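Local coordinates for hypothetical protein TM1070 (Thermotoga maritima, PDB 1NC7) that is of unknown function but belongs to the sensory rhodopsin transducer family, binds magnesium ions and may take part in signalling, at residues F31-I36 against T126-I131; L88-L93 against K99-M104; F66-E69 against P73-H76. All blocks are in the same frame, centred on the assembly; numbering follows the deposited sequence.

Contact 1 (F31-I36 against T126-I131); sequences FPDGYI and TLMTTI. With MG (magnesium ion), chain G; MG (magnesium ion), chain F; EDO (1,2-ethanediol), chain O.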
loop_
_atom_site.group_PDB
_atom_site.type_symbol
_atom_site.label_atom_id
_atom_site.label_comp_id
_atom_site.label_asym_id
_atom_site.label_seq_id
_atom_site.Cartn_x
_atom_site.Cartn_y
_atom_site.Cartn_z
ATOM N N PHE D 31 8.956 8.231 -0.156
ATOM C CA PHE D 31 7.502 8.329 -0.016
ATOM C C PHE D 31 7.029 9.605 -0.707
ATOM O O PHE D 31 7.128 10.699 -0.149
ATOM C CB PHE D 31 7.122 8.379 1.466
ATOM C CG PHE D 31 7.459 7.128 2.217
ATOM C CD1 PHE D 31 6.586 6.046 2.217
ATOM C CD2 PHE D 31 8.666 7.019 2.900
ATOM C CE1 PHE D 31 6.913 4.869 2.888
ATOM C CE2 PHE D 31 9.003 5.846 3.573
ATOM C CZ PHE D 31 8.124 4.770 3.567
ATOM N N PRO D 32 6.499 9.482 -1.931
ATOM C CA PRO D 32 6.030 10.662 -2.663
ATOM C C PRO D 32 4.845 11.443 -2.104
ATOM O O PRO D 32 4.797 12.665 -2.254
ATOM C CB PRO D 32 5.727 10.108 -4.059
ATOM C CG PRO D 32 6.675 8.948 -4.181
ATOM C CD PRO D 32 6.571 8.309 -2.820
ATOM N N ASP D 33 3.892 10.765 -1.469
ATOM C CA ASP D 33 2.719 11.473 -0.964
ATOM C C ASP D 33 2.737 11.838 0.512
ATOM O O ASP D 33 2.282 11.066 1.358
ATOM C CB ASP D 33 1.444 10.675 -1.260
ATOM C CG ASP D 33 0.181 11.489 -1.012
ATOM O OD1 ASP D 33 0.295 12.644 -0.550
ATOM O OD2 ASP D 33 -0.923 10.978 -1.282
ATOM N N GLY D 34 3.250 13.029 0.805
ATOM C CA GLY D 34 3.296 13.510 2.172
ATOM C C GLY D 34 2.366 14.701 2.323
ATOM O O GLY D 34 2.308 15.565 1.443
ATOM N N TYR D 35 1.636 14.753 3.433
ATOM C CA TYR D 35 0.702 15.846 3.685
ATOM C C TYR D 35 0.172 15.745 5.110
ATOM O O TYR D 35 -0.318 14.694 5.516
ATOM C CB TYR D 35 -0.471 15.753 2.702
ATOM C CG TYR D 35 -1.466 16.892 2.763
ATOM C CD1 TYR D 35 -1.241 18.075 2.060
ATOM C CD2 TYR D 35 -2.652 16.770 3.484
ATOM C CE1 TYR D 35 -2.177 19.106 2.064
ATOM C CE2 TYR D 35 -3.596 17.797 3.497
ATOM C CZ TYR D 35 -3.350 18.960 2.782
ATOM O OH TYR D 35 -4.284 19.971 2.769
ATOM N N ILE D 36 0.271 16.831 5.870
ATOM C CA ILE D 36 -0.234 16.845 7.237
ATOM C C ILE D 36 -1.569 17.585 7.254
ATOM O O ILE D 36 -1.602 18.805 7.113
ATOM C CB ILE D 36 0.731 17.582 8.197
ATOM C CG1 ILE D 36 2.107 16.911 8.187
ATOM C CG2 ILE D 36 0.139 17.614 9.602
ATOM C CD1 ILE D 36 2.097 15.465 8.631
ATOM N N THR D 126 -10.087 8.686 8.751
ATOM C CA THR D 126 -9.624 7.706 7.786
ATOM C C THR D 126 -8.117 7.498 7.822
ATOM O O THR D 126 -7.360 8.409 8.149
ATOM C CB THR D 126 -10.056 8.108 6.357
ATOM O OG1 THR D 126 -9.719 7.061 5.441
ATOM C CG2 THR D 126 -9.376 9.398 5.928
ATOM N N LEU D 127 -7.702 6.278 7.492
ATOM C CA LEU D 127 -6.292 5.895 7.469
ATOM C C LEU D 127 -5.880 5.393 6.091
ATOM O O LEU D 127 -6.688 4.836 5.360
ATOM C CB LEU D 127 -6.036 4.754 8.460
ATOM C CG LEU D 127 -6.024 5.029 9.962
ATOM C CD1 LEU D 127 -6.069 3.708 10.735
ATOM C CD2 LEU D 127 -4.776 5.819 10.312
HETATM N N MSE D 128 -4.616 5.598 5.740
HETATM C CA MSE D 128 -4.073 5.082 4.487
HETATM C C MSE D 128 -2.613 4.786 4.790
HETATM O O MSE D 128 -2.020 5.416 5.664
HETATM C CB MSE D 128 -4.201 6.086 3.332
HETATM C CG MSE D 128 -3.470 7.402 3.513
HETATM SE SE MSE D 128 -3.609 8.528 1.934
HETATM C CE MSE D 128 -1.723 8.864 1.603
ATOM N N THR D 129 -2.035 3.821 4.087
ATOM C CA THR D 129 -0.645 3.480 4.353
ATOM C C THR D 129 -0.014 2.767 3.184
ATOM O O THR D 129 -0.699 2.224 2.328
ATOM C CB THR D 129 -0.531 2.526 5.573
ATOM O OG1 THR D 129 0.837 2.437 5.997
ATOM C CG2 THR D 129 -1.012 1.124 5.197
ATOM N N THR D 130 1.311 2.800 3.146
ATOM C CA THR D 130 2.047 2.055 2.142
ATOM C C THR D 130 3.489 1.859 2.558
ATOM O O THR D 130 4.085 2.703 3.233
ATOM C CB THR D 130 2.062 2.729 0.753
ATOM O OG1 THR D 130 2.695 1.843 -0.189
ATOM C CG2 THR D 130 2.842 4.039 0.791
ATOM N N ILE D 131 4.022 0.707 2.180
ATOM C CA ILE D 131 5.422 0.403 2.402
ATOM C C ILE D 131 6.047 1.378 1.393
ATOM O O ILE D 131 5.416 1.717 0.386
ATOM C CB ILE D 131 5.719 -1.070 2.015
ATOM C CG1 ILE D 131 7.125 -1.468 2.471
ATOM C CG2 ILE D 131 5.564 -1.265 0.505
ATOM C CD1 ILE D 131 7.251 -1.631 3.980
HETATM MG MG MG G . -8.023 3.605 3.973
HETATM MG MG MG F . -1.944 0.889 0.900
HETATM C C1 EDO O . -5.113 12.482 -1.743
HETATM O O1 EDO O . -5.213 13.918 -1.807
HETATM C C2 EDO O . -4.171 12.092 -0.651
HETATM O O2 EDO O . -2.844 12.704 -0.714
#
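The selenomethionine methyl of Met128 rests against a carboxylate oxygen, with CE 3.7 Å from Asp33 OD2 and the two side chains crossing at about a right angle. The segments come from neighbouring strands, 28-34 and 124-135, of the large antiparallel sheet that dominates this all-beta fold. Here the strands run antiparallel (168°) but have splayed to an axis distance of 9.5 Å, and side chains rather than backbone hydrogen bonds bridge them. Met128 starts out with CG wedged between its backbone N and carbonyl carbon (chi1 61°), and its chain bends at chi3 before the methyl reaches Asp33. That carboxylate is firmly engaged: OD1 forms a salt bridge with Arg117, while OD2 is hydrogen-bonded to Ser116 of the second subunit and accepts a 2.6 Å bond from O2 of a 1,2-ethanediol. At the other end of the contact the Phe31 ring turns an edge to the backbone, its CE1 3.6 Å from Thr130 O. Strand 124-135 also serves the tetramer, since the backbone oxygens of Leu127 and Thr129 from all four subunits bind magnesium ions. In this chain Leu127 O holds one magnesium and Thr129 O another, each at 2.3 Å.

Contact 2 (L88-L93 against K99-M104); sequences LRLDKL and KPYSIM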
loop_
_atom_site.group_PDB
_atom_site.type_symbol
_atom_site.label_atom_id
_atom_site.label_comp_id
_atom_site.label_asym_id
_atom_site.label_seq_id
_atom_site.Cartn_x
_atom_site.Cartn_y
_atom_site.Cartn_z
ATOM N N LEU D 88 7.755 7.763 13.894
ATOM C CA LEU D 88 8.017 9.198 13.926
ATOM C C LEU D 88 6.827 10.054 13.507
ATOM O O LEU D 88 6.337 9.950 12.381
ATOM C CB LEU D 88 9.215 9.520 13.030
ATOM C CG LEU D 88 9.669 10.980 12.997
ATOM C CD1 LEU D 88 10.201 11.384 14.366
ATOM C CD2 LEU D 88 10.743 11.146 11.936
ATOM N N ARG D 89 6.368 10.899 14.427
ATOM C CA ARG D 89 5.242 11.793 14.166
ATOM C C ARG D 89 5.729 12.993 13.364
ATOM O O ARG D 89 6.407 13.875 13.890
ATOM C CB ARG D 89 4.620 12.251 15.488
ATOM C CG ARG D 89 3.767 11.187 16.163
ATOM C CD ARG D 89 2.456 11.009 15.411
ATOM N NE ARG D 89 1.604 12.189 15.538
ATOM C CZ ARG D 89 0.616 12.311 16.418
ATOM N NH1 ARG D 89 0.341 11.319 17.256
ATOM N NH2 ARG D 89 -0.093 13.432 16.470
ATOM N N LEU D 90 5.370 13.020 12.086
ATOM C CA LEU D 90 5.795 14.088 11.190
ATOM C C LEU D 90 5.123 15.432 11.441
ATOM O O LEU D 90 5.602 16.462 10.966
ATOM C CB LEU D 90 5.580 13.657 9.737
ATOM C CG LEU D 90 6.270 12.346 9.338
ATOM C CD1 LEU D 90 6.065 12.092 7.853
ATOM C CD2 LEU D 90 7.754 12.416 9.652
ATOM N N ASP D 91 4.020 15.422 12.182
ATOM C CA ASP D 91 3.295 16.652 12.498
ATOM C C ASP D 91 3.949 17.428 13.641
ATOM O O ASP D 91 3.504 18.522 13.990
ATOM C CB ASP D 91 1.844 16.330 12.874
ATOM C CG ASP D 91 1.743 15.403 14.071
ATOM O OD1 ASP D 91 2.418 14.353 14.068
ATOM O OD2 ASP D 91 0.982 15.717 15.011
ATOM N N LYS D 92 5.003 16.862 14.218
ATOM C CA LYS D 92 5.704 17.506 15.326
ATOM C C LYS D 92 7.104 17.964 14.930
ATOM O O LYS D 92 7.980 18.102 15.785
ATOM C CB LYS D 92 5.798 16.538 16.507
ATOM C CG LYS D 92 4.451 16.023 16.990
ATOM C CD LYS D 92 4.620 15.031 18.128
ATOM C CE LYS D 92 3.276 14.526 18.627
ATOM N NZ LYS D 92 3.436 13.531 19.724
ATOM N N LEU D 93 7.308 18.215 13.640
ATOM C CA LEU D 93 8.617 18.628 13.142
ATOM C C LEU D 93 8.681 20.049 12.587
ATOM O O LEU D 93 9.694 20.445 12.009
ATOM C CB LEU D 93 9.090 17.654 12.059
ATOM C CG LEU D 93 9.217 16.176 12.439
ATOM C CD1 LEU D 93 9.674 15.379 11.224
ATOM C CD2 LEU D 93 10.201 16.018 13.583
ATOM N N LYS D 99 0.368 21.292 3.452
ATOM C CA LYS D 99 1.354 21.635 2.441
ATOM C C LYS D 99 1.922 20.330 1.896
ATOM O O LYS D 99 2.603 19.595 2.609
ATOM C CB LYS D 99 2.477 22.481 3.051
ATOM C CG LYS D 99 3.504 22.961 2.035
ATOM C CD LYS D 99 4.547 23.862 2.680
ATOM C CE LYS D 99 5.480 24.452 1.630
ATOM N NZ LYS D 99 6.479 25.382 2.221
ATOM N N PRO D 100 1.639 20.021 0.626
ATOM C CA PRO D 100 2.148 18.780 0.036
ATOM C C PRO D 100 3.667 18.683 0.052
ATOM O O PRO D 100 4.363 19.678 -0.133
ATOM C CB PRO D 100 1.581 18.813 -1.382
ATOM C CG PRO D 100 1.466 20.275 -1.672
ATOM C CD PRO D 100 0.912 20.819 -0.378
ATOM N N TYR D 101 4.171 17.478 0.286
ATOM C CA TYR D 101 5.606 17.249 0.306
ATOM C C TYR D 101 5.894 15.791 -0.026
ATOM O O TYR D 101 4.970 14.995 -0.225
ATOM C CB TYR D 101 6.189 17.622 1.681
ATOM C CG TYR D 101 5.674 16.810 2.857
ATOM C CD1 TYR D 101 6.221 15.566 3.168
ATOM C CD2 TYR D 101 4.646 17.293 3.663
ATOM C CE1 TYR D 101 5.758 14.825 4.261
ATOM C CE2 TYR D 101 4.176 16.561 4.753
ATOM C CZ TYR D 101 4.735 15.334 5.045
ATOM O OH TYR D 101 4.265 14.617 6.123
ATOM N N SER D 102 7.175 15.465 -0.136
ATOM C CA SER D 102 7.613 14.102 -0.412
ATOM C C SER D 102 8.776 13.842 0.525
ATOM O O SER D 102 9.423 14.781 0.992
ATOM C CB SER D 102 8.063 13.941 -1.862
ATOM O OG SER D 102 6.968 14.073 -2.747
ATOM N N ILE D 103 9.044 12.570 0.797
ATOM C CA ILE D 103 10.104 12.202 1.724
ATOM C C ILE D 103 11.165 11.277 1.149
ATOM O O ILE D 103 10.849 10.291 0.493
ATOM C CB ILE D 103 9.525 11.464 2.958
ATOM C CG1 ILE D 103 8.443 12.309 3.630
ATOM C CG2 ILE D 103 10.641 11.133 3.943
ATOM C CD1 ILE D 103 7.705 11.567 4.735
HETATM N N MSE D 104 12.427 11.621 1.389
HETATM C CA MSE D 104 13.540 10.771 1.001
HETATM C C MSE D 104 14.270 10.546 2.318
HETATM O O MSE D 104 14.627 11.502 3.007
HETATM C CB MSE D 104 14.490 11.447 0.014
HETATM C CG MSE D 104 15.809 10.675 -0.106
HETATM SE SE MSE D 104 17.052 11.350 -1.415
HETATM C CE MSE D 104 17.507 13.028 -0.569
#
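Leading up to Leu90, which meets Tyr101 and Ile103 across the contact, Leu88 and Arg89 form the last residues of strand 84-89. Arg89 curls round to grip Asp91 side-on in a salt bridge: NE donates to OD1 at 2.7 Å and NH2 to OD2 at 2.9 Å, both on the syn side of the carboxylate. The bridge spans Leu90, which carries the whole contact with 99-104. Its CG lies anti to its own carbonyl carbon (chi1 -56°), and CD1 extends to touch two partners. One is Ile103 CD1, met tip to tip at 3.6 Å; the other is the hydroxyl edge of Tyr101, whose OH is also 3.6 Å from Leu90 CD1, near the ring plane. The same hydroxyl has a weak hydrogen bond to Glu48. Farther on, Lys92 lays its CE over one face of the Arg89 guanidinium, 4.0 Å above the plane, and Leu93 packs on Phe66. Leu90, just past the end of strand 84-89, thus packs against Tyr101 and Ile103 of strand 101-107, with Leu50 of strand 47-54 and Ile36 also touching it, while Ile103 also leans on Ile64 of strand 60-68.

Contact 3 (F66-E69 against P73-H76); sequences FLFE and PVVH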
loop_
_atom_site.group_PDB
_atom_site.type_symbol
_atom_site.label_atom_id
_atom_site.label_comp_id
_atom_site.label_asym_id
_atom_site.label_seq_id
_atom_site.Cartn_x
_atom_site.Cartn_y
_atom_site.Cartn_z
ATOM N N PHE D 66 12.746 16.416 3.308
ATOM C CA PHE D 66 11.394 16.749 2.882
ATOM C C PHE D 66 11.478 17.661 1.665
ATOM O O PHE D 66 12.123 18.715 1.713
ATOM C CB PHE D 66 10.649 17.455 4.017
ATOM C CG PHE D 66 10.396 16.580 5.209
ATOM C CD1 PHE D 66 9.241 15.811 5.294
ATOM C CD2 PHE D 66 11.333 16.498 6.233
ATOM C CE1 PHE D 66 9.023 14.969 6.386
ATOM C CE2 PHE D 66 11.125 15.662 7.327
ATOM C CZ PHE D 66 9.968 14.897 7.402
ATOM N N LEU D 67 10.848 17.242 0.572
ATOM C CA LEU D 67 10.823 18.016 -0.664
ATOM C C LEU D 67 9.434 18.623 -0.806
ATOM O O LEU D 67 8.437 17.995 -0.450
ATOM C CB LEU D 67 11.105 17.122 -1.873
ATOM C CG LEU D 67 12.414 16.334 -1.910
ATOM C CD1 LEU D 67 12.483 15.555 -3.214
ATOM C CD2 LEU D 67 13.605 17.277 -1.778
ATOM N N PHE D 68 9.369 19.843 -1.324
ATOM C CA PHE D 68 8.093 20.524 -1.493
ATOM C C PHE D 68 7.831 20.852 -2.956
ATOM O O PHE D 68 8.679 20.614 -3.813
ATOM C CB PHE D 68 8.086 21.784 -0.626
ATOM C CG PHE D 68 8.239 21.490 0.839
ATOM C CD1 PHE D 68 7.138 21.117 1.604
ATOM C CD2 PHE D 68 9.494 21.518 1.439
ATOM C CE1 PHE D 68 7.284 20.771 2.948
ATOM C CE2 PHE D 68 9.650 21.172 2.783
ATOM C CZ PHE D 68 8.542 20.798 3.537
ATOM N N GLU D 69 6.649 21.390 -3.243
ATOM C CA GLU D 69 6.306 21.720 -4.618
ATOM C C GLU D 69 6.945 23.011 -5.111
ATOM O O GLU D 69 7.380 23.082 -6.259
ATOM C CB GLU D 69 4.786 21.815 -4.784
ATOM C CG GLU D 69 4.046 20.511 -4.513
ATOM C CD GLU D 69 2.603 20.564 -4.973
ATOM O OE1 GLU D 69 1.880 21.491 -4.554
ATOM O OE2 GLU D 69 2.193 19.678 -5.757
ATOM N N PRO D 73 14.128 22.177 0.136
ATOM C CA PRO D 73 14.134 21.067 1.095
ATOM C C PRO D 73 14.423 21.430 2.545
ATOM O O PRO D 73 15.078 22.432 2.837
ATOM C CB PRO D 73 15.201 20.125 0.531
ATOM C CG PRO D 73 15.234 20.459 -0.935
ATOM C CD PRO D 73 15.129 21.957 -0.920
ATOM N N VAL D 74 13.910 20.596 3.445
ATOM C CA VAL D 74 14.119 20.741 4.877
ATOM C C VAL D 74 14.595 19.360 5.310
ATOM O O VAL D 74 14.010 18.348 4.919
ATOM C CB VAL D 74 12.822 21.109 5.616
ATOM C CG1 VAL D 74 13.085 21.200 7.115
ATOM C CG2 VAL D 74 12.302 22.439 5.098
ATOM N N VAL D 75 15.668 19.317 6.092
ATOM C CA VAL D 75 16.232 18.044 6.523
ATOM C C VAL D 75 16.236 17.852 8.032
ATOM O O VAL D 75 16.658 18.732 8.778
ATOM C CB VAL D 75 17.687 17.892 6.022
ATOM C CG1 VAL D 75 18.225 16.520 6.393
ATOM C CG2 VAL D 75 17.747 18.107 4.516
ATOM N N HIS D 76 15.763 16.686 8.466
ATOM C CA HIS D 76 15.722 16.325 9.876
ATOM C C HIS D 76 16.556 15.069 10.079
ATOM O O HIS D 76 16.902 14.381 9.115
ATOM C CB HIS D 76 14.286 16.057 10.331
ATOM C CG HIS D 76 13.468 17.297 10.514
ATOM N ND1 HIS D 76 12.903 17.982 9.461
ATOM C CD2 HIS D 76 13.140 17.985 11.632
ATOM C CE1 HIS D 76 12.260 19.041 9.923
ATOM N NE2 HIS D 76 12.389 19.064 11.237
#
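Phe66 N donates to Val74 O at 2.8 Å, a nearly straight bond (168° at the hydrogen). Its return partner, Val74 N to Phe66 O, is longer at 3.1 Å. Together they make Phe66 and Val74 an antiparallel hydrogen-bonded pair near the loop end of the beta hairpin formed by strands 60-68 and 74-80. Pro73 CA also lies 3.2 Å from Phe66 O, a bent CA-H...O contact.

Around this pair the side chains pack on both faces of the hairpin. On the face carrying Phe66 and Val74, the Phe68 ring approaches obliquely until CE2 is 3.7 Å from Val74 CG2. The same ring has a cation-pi partner in Lys99. On the opposite face Leu67, whose end swings back toward the neighbouring strand, sets CD2 3.7 Å from Pro73 CG; Met83 of the second subunit packs on both residues. Strand 74-80 is the outermost of the sheet within this chain, and Val74 and Pro73 are partly exposed, whereas the three hydrophobic residues of 66-68 are buried.

With CG anti to its carbonyl carbon (chi1 -66°), Phe66 carries its ring along the strand pair toward His76. Val74 O lies at the ring's edge, and Tyr101 meets the same ring edge-to-face. The Phe66 and His76 ring planes are nearly perpendicular (89°), and the closest atoms are Phe66 CE2 and His76 ND1, 3.6 Å apart.

Overall arrangement
The three contacts lie on one antiparallel sheet, from hairpin 66-69/73-76 through strand 101-107 to the magnesium-binding strand 124-135; contact 2 also brings the end of strand 84-89, the other outermost strand of the chain's sheet, against strand 101-107. Contacts 1 and 2 have centres about 10 Å apart and are joined by two probable hydrogen bonds: Gly34 N lies 2.8 Å from Tyr101 O, and Pro32 O 2.6 Å from Ser102 OG. Contacts 2 and 3 are closer, about 8 Å between centres, with Ser102 N probably bonded to Leu67 O. Contacts 1 and 3, about 16 Å between centres, do not touch. Contact 1 holds the magnesium ligands; all three reach the second subunit.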